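Local coordinates for protein acyl-coenzyme A oxidase 1 (Yarrowia lipolytica, PDB 5Y9D) that catalyses the FAD-dependent oxidation of acyl-CoA by molecular oxygen to trans-2-enoyl-CoA and hydrogen peroxide in peroxisomal fatty acid beta-oxidation, at residues Leu239-His243 with Asp244-Lys248; Phe148-Trp151 with Val152-Ala156; Arg536-Asp539 with Lys540-Leu544; Glu555-Ser558 with Gln559-Phe562. One frame throughout, in Å; residues are numbered along the deposited sequence.

The four contacts are all local, and fall into two groups. Contacts 3 and 4 lie in neighbouring helices of the C-terminal acyl-CoA oxidase region, with centres about 11 Å apart, and touch directly: Tyr541 CA meets Leu557 CD2 at 3.6 Å and Thr537 OG1 meets Gln560 CB at 3.6 Å. Contacts 1 and 2, from the middle domain and the N-terminal helical region, have centres about 18 Å apart and nearest atoms about 8 Å apart. Between the groups the centres are 44 to 55 Å apart. Contact 4 comes nearest to FAD, with the Ser558 side chain about 5 Å away; the Leu239 side chain of contact 1 is about 11 Å from a bound FAD. Both these contacts also meet the second subunit.

Contact 1 (Leu239-His243 with Asp244-Lys248); sequences LRNVH and DHSLK
Asp244 and Asn241 meet at the turn of a loop between strands 228-238 and 251-255, where an Asx turn helps to reverse the chain within the acyl-CoA dehydrogenase-type middle domain. Asp244 holds CG between its backbone N and carbonyl carbon (chi1 53°), which brings OD1 back over the turn; OD1 lies 3.5 Å from Asn241 CB and accepts Ser246 N at 2.9 Å, on its anti side. His245, with positive phi, gives its N to Asn241 O in a weak, bent bond. Its ring takes Arg240 on one face: Arg240 CD sits over the middle, 3.4 Å from the centroid of the His245 ring, and the guanidinium follows nearly flat, with planes 24° apart. Beyond the stack, Arg240 NH1 binds Ser214 O and Ala210 O, NH2 reaches Pro682 O of the second subunit, and His245 NE2 binds Thr213 O, so both stacked groups are also held at their far ends. Ser246 O accepts Asn241 N at 2.6 Å. Leu247 forms a single bridge with Arg240 and lays CD2 over a face of its guanidinium. At Lys248 the backbone N donates to Leu239 O at 3.0 Å in a nearly straight bond (169° at the hydrogen), while the aliphatic chain bends back until Lys248 CE rests 3.5 Å from Arg240 O.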
loop_
_atom_site.group_PDB
_atom_site.type_symbol
_atom_site.label_atom_id
_atom_site.label_comp_id
_atom_site.label_asym_id
_atom_site.label_seq_id
_atom_site.Cartn_x
_atom_site.Cartn_y
_atom_site.Cartn_z
ATOM N N LEU A 239 -8.716 -32.293 15.037
ATOM C CA LEU A 239 -8.323 -31.256 15.979
ATOM C C LEU A 239 -9.250 -31.190 17.160
ATOM O O LEU A 239 -8.805 -30.950 18.243
ATOM C CB LEU A 239 -8.321 -29.896 15.316
ATOM C CG LEU A 239 -7.361 -29.664 14.174
ATOM C CD1 LEU A 239 -7.660 -28.254 13.638
ATOM C CD2 LEU A 239 -5.885 -29.858 14.576
ATOM N N ARG A 240 -10.540 -31.306 16.919
ATOM C CA ARG A 240 -11.541 -31.129 17.969
ATOM C C ARG A 240 -12.504 -32.325 18.080
ATOM O O ARG A 240 -12.744 -33.045 17.086
ATOM C CB ARG A 240 -12.397 -29.908 17.676
ATOM C CG ARG A 240 -11.674 -28.585 17.646
ATOM C CD ARG A 240 -12.642 -27.431 17.369
ATOM N NE ARG A 240 -12.126 -26.191 17.918
ATOM C CZ ARG A 240 -11.216 -25.431 17.329
ATOM N NH1 ARG A 240 -10.725 -25.751 16.134
ATOM N NH2 ARG A 240 -10.798 -24.312 17.931
ATOM N N ASN A 241 -13.059 -32.507 19.279
ATOM C CA ASN A 241 -14.187 -33.408 19.478
ATOM C C ASN A 241 -15.397 -32.694 18.876
ATOM O O ASN A 241 -15.720 -31.579 19.265
ATOM C CB ASN A 241 -14.413 -33.750 20.964
ATOM C CG ASN A 241 -13.162 -34.306 21.644
ATOM O OD1 ASN A 241 -12.581 -33.648 22.516
ATOM N ND2 ASN A 241 -12.714 -35.488 21.216
ATOM N N VAL A 242 -16.036 -33.334 17.912
ATOM C CA VAL A 242 -17.036 -32.675 17.069
ATOM C C VAL A 242 -18.332 -32.303 17.800
ATOM O O VAL A 242 -19.028 -31.377 17.403
ATOM C CB VAL A 242 -17.392 -33.575 15.846
ATOM C CG1 VAL A 242 -18.161 -32.778 14.804
ATOM C CG2 VAL A 242 -16.119 -34.148 15.204
ATOM N N HIS A 243 -18.638 -32.990 18.890
ATOM C CA HIS A 243 -19.924 -32.830 19.530
ATOM C C HIS A 243 -19.954 -31.732 20.566
ATOM O O HIS A 243 -21.031 -31.239 20.896
ATOM C CB HIS A 243 -20.419 -34.177 20.091
ATOM C CG HIS A 243 -20.862 -35.140 19.029
ATOM N ND1 HIS A 243 -22.138 -35.140 18.511
ATOM C CD2 HIS A 243 -20.195 -36.118 18.372
ATOM C CE1 HIS A 243 -22.249 -36.094 17.602
ATOM N NE2 HIS A 243 -21.082 -36.700 17.497
ATOM N N ASP A 244 -18.792 -31.331 21.071
ATOM C CA ASP A 244 -18.675 -30.148 21.944
ATOM C C ASP A 244 -17.611 -29.140 21.482
ATOM O O ASP A 244 -17.374 -28.130 22.125
ATOM C CB ASP A 244 -18.385 -30.575 23.379
ATOM C CG ASP A 244 -17.175 -31.518 23.498
ATOM O OD1 ASP A 244 -16.135 -31.300 22.833
ATOM O OD2 ASP A 244 -17.268 -32.492 24.279
ATOM N N HIS A 245 -16.940 -29.442 20.378
ATOM C CA HIS A 245 -15.869 -28.595 19.848
ATOM C C HIS A 245 -14.573 -28.467 20.680
ATOM O O HIS A 245 -13.715 -27.642 20.370
ATOM C CB HIS A 245 -16.436 -27.216 19.555
ATOM C CG HIS A 245 -16.088 -26.723 18.203
ATOM N ND1 HIS A 245 -15.483 -25.512 17.988
ATOM C CD2 HIS A 245 -16.263 -27.284 16.987
ATOM C CE1 HIS A 245 -15.304 -25.346 16.692
ATOM N NE2 HIS A 245 -15.766 -26.410 16.063
ATOM N N SER A 246 -14.427 -29.285 21.707
ATOM C CA SER A 246 -13.237 -29.263 22.543
ATOM C C SER A 246 -12.043 -29.898 21.812
ATOM O O SER A 246 -12.234 -30.757 20.976
ATOM C CB SER A 246 -13.494 -30.010 23.852
ATOM O OG SER A 246 -13.486 -31.407 23.666
ATOM N N LEU A 247 -10.838 -29.445 22.151
ATOM C CA LEU A 247 -9.574 -29.918 21.577
ATOM C C LEU A 247 -9.311 -31.366 21.963
ATOM O O LEU A 247 -9.470 -31.738 23.117
ATOM C CB LEU A 247 -8.393 -29.045 22.051
ATOM C CG LEU A 247 -8.486 -27.576 21.654
ATOM C CD1 LEU A 247 -7.432 -26.721 22.342
ATOM C CD2 LEU A 247 -8.378 -27.438 20.151
ATOM N N LYS A 248 -8.920 -32.172 20.989
ATOM C CA LYS A 248 -8.432 -33.501 21.273
ATOM C C LYS A 248 -7.163 -33.450 22.109
ATOM O O LYS A 248 -6.452 -32.425 22.176
ATOM C CB LYS A 248 -8.173 -34.261 19.991
ATOM C CG LYS A 248 -9.441 -34.407 19.165
ATOM C CD LYS A 248 -9.657 -35.831 18.668
ATOM C CE LYS A 248 -10.994 -35.901 17.946
ATOM N NZ LYS A 248 -11.941 -36.926 18.488
#

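Contact 2 (Phe148-Trp151 with Val152-Ala156); sequences FKYW and VKKGA
A Schellman motif ends helix 145-153, bringing Ala156 back to Trp151; in the turn before it Phe148 meets Val152 and Tyr150 meets Lys154. The alpha-helical ladder runs through Phe148 O, which accepts Val152 N at 2.8 Å, and Lys149 O, which accepts Lys153 N. On one flank Val152 CG2 stands over a face of the Phe148 ring, displaced toward its rim, and reaches CE2 of Phe148 at 3.3 Å in a CH-pi contact. The Phe148 ring is set there with CG opposite its own backbone N (chi1 -169°), and it also packs on Ile139 and Arg140 of helix 122-142. Replacing it with alanine would probably leave Val152 CG2 without its aromatic partner and open a gap toward that helix. On another flank the Lys154 chain, bent at three torsions, runs alongside Tyr150, pointing the same way, until Lys154 NZ bonds Tyr150 OH at 3.0 Å. Tyr150 in turn presents CD2 over the centre of a Trp151 ring face, 3.7 Å above the plane, and Lys154 CE lies 3.9 Å from Trp151 CZ3. The buried Trp151 also packs on Ile139. At the helix end Trp151 O takes Ala156 N at 3.0 Å, and Ala156 CB lies 4.1 Å from Trp151 CB. Gly155 N returns to Val152 O, and the positive phi of Gly155 turns the chain away. This paired six-to-one and five-to-two bonding around a C-prime glycine is the hallmark of the Schellman helix terminus.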
loop_
_atom_site.group_PDB
_atom_site.type_symbol
_atom_site.label_atom_id
_atom_site.label_comp_id
_atom_site.label_asym_id
_atom_site.label_seq_id
_atom_site.Cartn_x
_atom_site.Cartn_y
_atom_site.Cartn_z
ATOM N N PHE A 148 -10.063 -40.420 -0.024
ATOM C CA PHE A 148 -11.032 -39.389 -0.302
ATOM C C PHE A 148 -12.483 -39.800 -0.004
ATOM O O PHE A 148 -13.183 -39.103 0.728
ATOM C CB PHE A 148 -10.935 -38.904 -1.740
ATOM C CG PHE A 148 -11.748 -37.633 -2.005
ATOM C CD1 PHE A 148 -11.352 -36.414 -1.466
ATOM C CD2 PHE A 148 -12.892 -37.666 -2.765
ATOM C CE1 PHE A 148 -12.077 -35.258 -1.686
ATOM C CE2 PHE A 148 -13.625 -36.522 -2.983
ATOM C CZ PHE A 148 -13.221 -35.312 -2.445
ATOM N N LYS A 149 -12.948 -40.900 -0.580
ATOM C CA LYS A 149 -14.332 -41.346 -0.350
ATOM C C LYS A 149 -14.661 -41.449 1.133
ATOM O O LYS A 149 -15.770 -41.138 1.554
ATOM C CB LYS A 149 -14.598 -42.690 -1.039
ATOM C CG LYS A 149 -14.774 -42.537 -2.539
ATOM C CD LYS A 149 -14.814 -43.861 -3.281
ATOM C CE LYS A 149 -15.480 -43.694 -4.649
ATOM N NZ LYS A 149 -16.951 -43.453 -4.514
ATOM N N TYR A 150 -13.680 -41.867 1.916
ATOM C CA TYR A 150 -13.855 -42.039 3.345
ATOM C C TYR A 150 -14.144 -40.733 4.080
ATOM O O TYR A 150 -15.038 -40.677 4.909
ATOM C CB TYR A 150 -12.602 -42.665 3.937
ATOM C CG TYR A 150 -12.670 -42.784 5.445
ATOM C CD1 TYR A 150 -13.345 -43.839 6.029
ATOM C CD2 TYR A 150 -12.047 -41.835 6.285
ATOM C CE1 TYR A 150 -13.406 -43.968 7.399
ATOM C CE2 TYR A 150 -12.115 -41.950 7.659
ATOM C CZ TYR A 150 -12.805 -43.024 8.204
ATOM O OH TYR A 150 -12.914 -43.196 9.556
ATOM N N TRP A 151 -13.360 -39.698 3.795
ATOM C CA TRP A 151 -13.560 -38.411 4.416
ATOM C C TRP A 151 -14.805 -37.748 3.815
ATOM O O TRP A 151 -15.558 -37.063 4.528
ATOM C CB TRP A 151 -12.322 -37.540 4.280
ATOM C CG TRP A 151 -11.086 -38.125 4.946
ATOM C CD1 TRP A 151 -9.971 -38.608 4.322
ATOM C CD2 TRP A 151 -10.845 -38.277 6.353
ATOM N NE1 TRP A 151 -9.068 -39.061 5.241
ATOM C CE2 TRP A 151 -9.577 -38.877 6.495
ATOM C CE3 TRP A 151 -11.589 -37.983 7.507
ATOM C CZ2 TRP A 151 -9.005 -39.153 7.744
ATOM C CZ3 TRP A 151 -11.022 -38.275 8.773
ATOM C CH2 TRP A 151 -9.738 -38.845 8.875
ATOM N N VAL A 152 -15.036 -37.965 2.522
ATOM C CA VAL A 152 -16.293 -37.536 1.916
ATOM C C VAL A 152 -17.419 -38.068 2.775
ATOM O O VAL A 152 -18.287 -37.306 3.208
ATOM C CB VAL A 152 -16.498 -38.047 0.463
ATOM C CG1 VAL A 152 -17.945 -37.846 0.009
ATOM C CG2 VAL A 152 -15.556 -37.338 -0.489
ATOM N N LYS A 153 -17.383 -39.368 3.044
ATOM C CA LYS A 153 -18.516 -40.004 3.697
ATOM C C LYS A 153 -18.592 -39.527 5.137
ATOM O O LYS A 153 -19.679 -39.475 5.696
ATOM C CB LYS A 153 -18.523 -41.547 3.530
ATOM C CG LYS A 153 -18.006 -42.376 4.697
ATOM C CD LYS A 153 -19.095 -42.696 5.727
ATOM C CE LYS A 153 -18.507 -43.180 7.061
ATOM N NZ LYS A 153 -19.404 -42.957 8.239
ATOM N N LYS A 154 -17.466 -39.119 5.724
ATOM C CA LYS A 154 -17.511 -38.553 7.078
ATOM C C LYS A 154 -17.926 -37.086 7.143
ATOM O O LYS A 154 -17.834 -36.493 8.198
ATOM C CB LYS A 154 -16.203 -38.808 7.851
ATOM C CG LYS A 154 -16.083 -40.263 8.317
ATOM C CD LYS A 154 -15.722 -40.407 9.788
ATOM C CE LYS A 154 -14.289 -39.986 10.085
ATOM N NZ LYS A 154 -13.692 -40.775 11.210
ATOM N N GLY A 155 -18.393 -36.511 6.034
ATOM C CA GLY A 155 -18.979 -35.167 6.014
ATOM C C GLY A 155 -18.113 -34.095 5.377
ATOM O O GLY A 155 -18.526 -32.946 5.286
ATOM N N ALA A 156 -16.919 -34.462 4.916
ATOM C CA ALA A 156 -15.920 -33.495 4.500
ATOM C C ALA A 156 -16.367 -32.564 3.403
ATOM O O ALA A 156 -16.329 -31.342 3.589
ATOM C CB ALA A 156 -14.649 -34.210 4.079
#

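Contact 3 (Arg536-Asp539 with Lys540-Leu544); sequences RTTD and KYQEL
Gln542 folds back along helix 519-544 onto Thr538 and Asp539, one turn earlier. Its CG is opposite its carbonyl carbon (chi1 -67°), which carries the chain back so that CG lies 3.2 Å from Thr538 O and CD packs near the Thr538 methyl CG2. Gln542 OE1 is modelled 3.0 Å from Asp539 CA, but it also faces Thr538 O, another acceptor, so the placing of the amide end is doubtful. With an alanine here the CG and CD packing would go, and the Thr538 methyl CG2 would probably lose its neighbour on this side of the helix. Beside it, Glu543 bends at chi2 toward Asp539. Their carboxylates approach obliquely, with planes 61° apart, and bring Glu543 OE2 within 3.0 Å of Asp539 OD2. The helix backbone sets these positions, Gln542 N donating to Thr538 O at 3.2 Å. Further out, the hydroxyls of Thr537 and Thr538 bond Asn533 O and Ile534 O, both threonines pack on Val479 of helix 467-486, and the Tyr541 ring stacks on Phe554. Asp539 and Glu543 are both exposed. Glu543 OE2 lies closer still to the backbone Asp539 O, at 2.8 Å, so Glu543 probably carries a proton facing the Asp539 oxygens.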
loop_
_atom_site.group_PDB
_atom_site.type_symbol
_atom_site.label_atom_id
_atom_site.label_comp_id
_atom_site.label_asym_id
_atom_site.label_seq_id
_atom_site.Cartn_x
_atom_site.Cartn_y
_atom_site.Cartn_z
ATOM N N ARG A 536 21.090 -14.262 -21.155
ATOM C CA ARG A 536 22.234 -13.776 -20.382
ATOM C C ARG A 536 22.315 -14.488 -19.018
ATOM O O ARG A 536 23.395 -14.947 -18.598
ATOM C CB ARG A 536 22.160 -12.253 -20.175
ATOM C CG ARG A 536 23.460 -11.644 -19.669
ATOM C CD ARG A 536 23.284 -10.284 -18.994
ATOM N NE ARG A 536 22.705 -10.378 -17.645
ATOM C CZ ARG A 536 22.739 -9.408 -16.728
ATOM N NH1 ARG A 536 23.345 -8.245 -16.977
ATOM N NH2 ARG A 536 22.165 -9.602 -15.547
ATOM N N THR A 537 21.173 -14.567 -18.331
ATOM C CA THR A 537 21.109 -15.171 -17.018
ATOM C C THR A 537 21.471 -16.624 -17.156
ATOM O O THR A 537 22.244 -17.134 -16.362
ATOM C CB THR A 537 19.712 -15.036 -16.369
ATOM O OG1 THR A 537 19.393 -13.647 -16.194
ATOM C CG2 THR A 537 19.688 -15.729 -15.003
ATOM N N THR A 538 20.966 -17.290 -18.182
ATOM C CA THR A 538 21.387 -18.674 -18.425
ATOM C C THR A 538 22.897 -18.813 -18.693
ATOM O O THR A 538 23.526 -19.821 -18.320
ATOM C CB THR A 538 20.621 -19.286 -19.581
ATOM O OG1 THR A 538 19.211 -19.175 -19.310
ATOM C CG2 THR A 538 21.005 -20.732 -19.741
ATOM N N ASP A 539 23.470 -17.790 -19.318
ATOM C CA ASP A 539 24.913 -17.722 -19.494
ATOM C C ASP A 539 25.674 -17.681 -18.168
ATOM O O ASP A 539 26.569 -18.492 -17.967
ATOM C CB ASP A 539 25.308 -16.516 -20.363
ATOM C CG ASP A 539 26.591 -16.750 -21.125
ATOM O OD1 ASP A 539 26.599 -17.648 -21.999
ATOM O OD2 ASP A 539 27.581 -16.039 -20.849
ATOM N N LYS A 540 25.337 -16.741 -17.279
ATOM C CA LYS A 540 26.020 -16.648 -15.989
ATOM C C LYS A 540 25.890 -17.954 -15.217
ATOM O O LYS A 540 26.818 -18.368 -14.527
ATOM C CB LYS A 540 25.484 -15.500 -15.139
ATOM C CG LYS A 540 25.776 -14.097 -15.665
ATOM C CD LYS A 540 27.208 -13.644 -15.387
ATOM C CE LYS A 540 27.287 -12.134 -15.158
ATOM N NZ LYS A 540 28.647 -11.714 -14.708
ATOM N N TYR A 541 24.746 -18.608 -15.337
ATOM C CA TYR A 541 24.476 -19.830 -14.575
ATOM C C TYR A 541 25.427 -20.916 -14.987
ATOM O O TYR A 541 26.037 -21.540 -14.145
ATOM C CB TYR A 541 23.014 -20.277 -14.744
ATOM C CG TYR A 541 22.664 -21.653 -14.209
ATOM C CD1 TYR A 541 22.314 -21.857 -12.868
ATOM C CD2 TYR A 541 22.631 -22.747 -15.054
ATOM C CE1 TYR A 541 21.968 -23.126 -12.394
ATOM C CE2 TYR A 541 22.278 -24.003 -14.591
ATOM C CZ TYR A 541 21.962 -24.187 -13.273
ATOM O OH TYR A 541 21.634 -25.452 -12.887
ATOM N N GLN A 542 25.562 -21.121 -16.291
ATOM C CA GLN A 542 26.508 -22.109 -16.845
ATOM C C GLN A 542 27.933 -21.931 -16.284
ATOM O O GLN A 542 28.534 -22.892 -15.794
ATOM C CB GLN A 542 26.539 -21.981 -18.355
ATOM C CG GLN A 542 25.248 -22.380 -19.042
ATOM C CD GLN A 542 25.112 -21.752 -20.414
ATOM O OE1 GLN A 542 25.223 -20.533 -20.578
ATOM N NE2 GLN A 542 24.866 -22.584 -21.410
ATOM N N GLU A 543 28.440 -20.695 -16.342
ATOM C CA GLU A 543 29.728 -20.325 -15.747
ATOM C C GLU A 543 29.779 -20.670 -14.262
ATOM O O GLU A 543 30.806 -21.106 -13.770
ATOM C CB GLU A 543 30.002 -18.821 -15.863
ATOM C CG GLU A 543 30.099 -18.235 -17.265
ATOM C CD GLU A 543 29.557 -16.802 -17.306
ATOM O OE1 GLU A 543 30.108 -15.929 -16.585
ATOM O OE2 GLU A 543 28.563 -16.548 -18.039
ATOM N N LEU A 544 28.682 -20.445 -13.548
ATOM C CA LEU A 544 28.658 -20.682 -12.106
ATOM C C LEU A 544 28.634 -22.153 -11.742
ATOM O O LEU A 544 29.331 -22.563 -10.824
ATOM C CB LEU A 544 27.494 -19.953 -11.456
ATOM C CG LEU A 544 27.746 -18.451 -11.370
ATOM C CD1 LEU A 544 26.461 -17.674 -11.086
ATOM C CD2 LEU A 544 28.806 -18.135 -10.325
#

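Contact 4 (Glu555-Ser558 with Gln559-Phe562); sequences EELS and QQRF
Leu557 interrupts the helical run between helices 550-556 and 558-581, leaving helical geometry at psi 18°, and from this N-cap position its carbonyl O takes Arg561 N at 2.8 Å, opening the second helix. Ser558 O follows with Phe562 N at 3.2 Å. Leucine has no side-chain acceptor for the helix start; its side chain turns instead to Tyr541 and Leu544 of helix 519-544. Gln560 places CB 3.3 Å from Leu557 O and packs on Arg536 and Thr537, so both residues pack the junction against helix 519-544. On another side Arg561 extends to CD and then bends (chi3 -61°), which swings its guanidinium back past the helix start toward Ser558. It packs there on Leu472 and Arg476 of helix 467-486. Glu555 reaches the second subunit, where it packs on Tyr354, a residue of the FAD pocket, and its OE1 forms a weak hydrogen bond with Thr342 OG1 of that subunit. Ser558 is buried, touching Tyr356 of the second subunit, with its side chain about 5 Å from FAD. Its OG has two partners: a weak bond to Glu555 O at 3.2 Å, tying the new helix to the end of the old one, and Arg561 NH2, which donates at 3.1 Å, with OG lying within 12° of the guanidinium plane at its edge.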
loop_
_atom_site.group_PDB
_atom_site.type_symbol
_atom_site.label_atom_id
_atom_site.label_comp_id
_atom_site.label_asym_id
_atom_site.label_seq_id
_atom_site.Cartn_x
_atom_site.Cartn_y
_atom_site.Cartn_z
ATOM N N GLU A 555 20.826 -18.823 -6.216
ATOM C CA GLU A 555 20.941 -17.770 -5.182
ATOM C C GLU A 555 21.908 -16.636 -5.602
ATOM O O GLU A 555 21.630 -15.456 -5.352
ATOM C CB GLU A 555 21.379 -18.348 -3.823
ATOM C CG GLU A 555 21.359 -17.328 -2.673
ATOM C CD GLU A 555 22.378 -17.614 -1.562
ATOM O OE1 GLU A 555 22.462 -18.782 -1.091
ATOM O OE2 GLU A 555 23.084 -16.652 -1.143
ATOM N N GLU A 556 23.030 -16.968 -6.239
ATOM C CA GLU A 556 23.915 -15.907 -6.749
ATOM C C GLU A 556 23.163 -15.066 -7.766
ATOM O O GLU A 556 23.333 -13.846 -7.807
ATOM C CB GLU A 556 25.251 -16.438 -7.329
ATOM C CG GLU A 556 26.463 -16.235 -6.408
ATOM C CD GLU A 556 26.851 -14.767 -6.203
ATOM O OE1 GLU A 556 27.100 -14.040 -7.196
ATOM O OE2 GLU A 556 26.935 -14.323 -5.040
ATOM N N LEU A 557 22.295 -15.735 -8.526
ATOM C CA LEU A 557 21.488 -15.138 -9.610
ATOM C C LEU A 557 20.081 -14.664 -9.195
ATOM O O LEU A 557 19.273 -14.292 -10.041
ATOM C CB LEU A 557 21.390 -16.141 -10.798
ATOM C CG LEU A 557 22.437 -16.058 -11.933
ATOM C CD1 LEU A 557 23.677 -15.247 -11.555
ATOM C CD2 LEU A 557 22.831 -17.454 -12.413
ATOM N N SER A 558 19.862 -14.495 -7.902
ATOM C CA SER A 558 18.541 -14.155 -7.414
ATOM C C SER A 558 18.006 -12.864 -8.014
ATOM O O SER A 558 16.879 -12.829 -8.460
ATOM C CB SER A 558 18.591 -13.975 -5.902
ATOM O OG SER A 558 18.422 -15.195 -5.238
ATOM N N GLN A 559 18.813 -11.816 -8.070
ATOM C CA GLN A 559 18.358 -10.563 -8.656
ATOM C C GLN A 559 18.044 -10.728 -10.132
ATOM O O GLN A 559 17.112 -10.139 -10.643
ATOM C CB GLN A 559 19.367 -9.445 -8.443
ATOM C CG GLN A 559 19.017 -8.149 -9.151
ATOM C CD GLN A 559 17.931 -7.352 -8.450
ATOM O OE1 GLN A 559 17.277 -7.836 -7.532
ATOM N NE2 GLN A 559 17.734 -6.118 -8.889
ATOM N N GLN A 560 18.867 -11.509 -10.811
ATOM C CA GLN A 560 18.668 -11.823 -12.216
ATOM C C GLN A 560 17.399 -12.620 -12.471
ATOM O O GLN A 560 16.718 -12.398 -13.448
ATOM C CB GLN A 560 19.882 -12.562 -12.776
ATOM C CG GLN A 560 21.093 -11.684 -13.015
ATOM C CD GLN A 560 21.920 -11.464 -11.766
ATOM O OE1 GLN A 560 21.634 -12.015 -10.714
ATOM N NE2 GLN A 560 22.950 -10.651 -11.881
ATOM N N ARG A 561 17.106 -13.567 -11.593
ATOM C CA ARG A 561 15.909 -14.373 -11.723
ATOM C C ARG A 561 14.651 -13.531 -11.610
ATOM O O ARG A 561 13.698 -13.756 -12.327
ATOM C CB ARG A 561 15.896 -15.505 -10.702
ATOM C CG ARG A 561 16.712 -16.711 -11.116
ATOM C CD ARG A 561 16.569 -17.847 -10.129
ATOM N NE ARG A 561 17.037 -17.479 -8.805
ATOM C CZ ARG A 561 16.743 -18.143 -7.697
ATOM N NH1 ARG A 561 15.976 -19.210 -7.747
ATOM N NH2 ARG A 561 17.219 -17.738 -6.536
ATOM N N PHE A 562 14.654 -12.570 -10.700
ATOM C CA PHE A 562 13.559 -11.617 -10.563
ATOM C C PHE A 562 13.345 -10.862 -11.862
ATOM O O PHE A 562 12.247 -10.859 -12.399
ATOM C CB PHE A 562 13.787 -10.613 -9.416
ATOM C CG PHE A 562 12.711 -9.557 -9.310
ATOM C CD1 PHE A 562 11.524 -9.808 -8.616
ATOM C CD2 PHE A 562 12.863 -8.328 -9.920
ATOM C CE1 PHE A 562 10.528 -8.831 -8.524
ATOM C CE2 PHE A 562 11.877 -7.357 -9.840
ATOM C CZ PHE A 562 10.710 -7.607 -9.154
#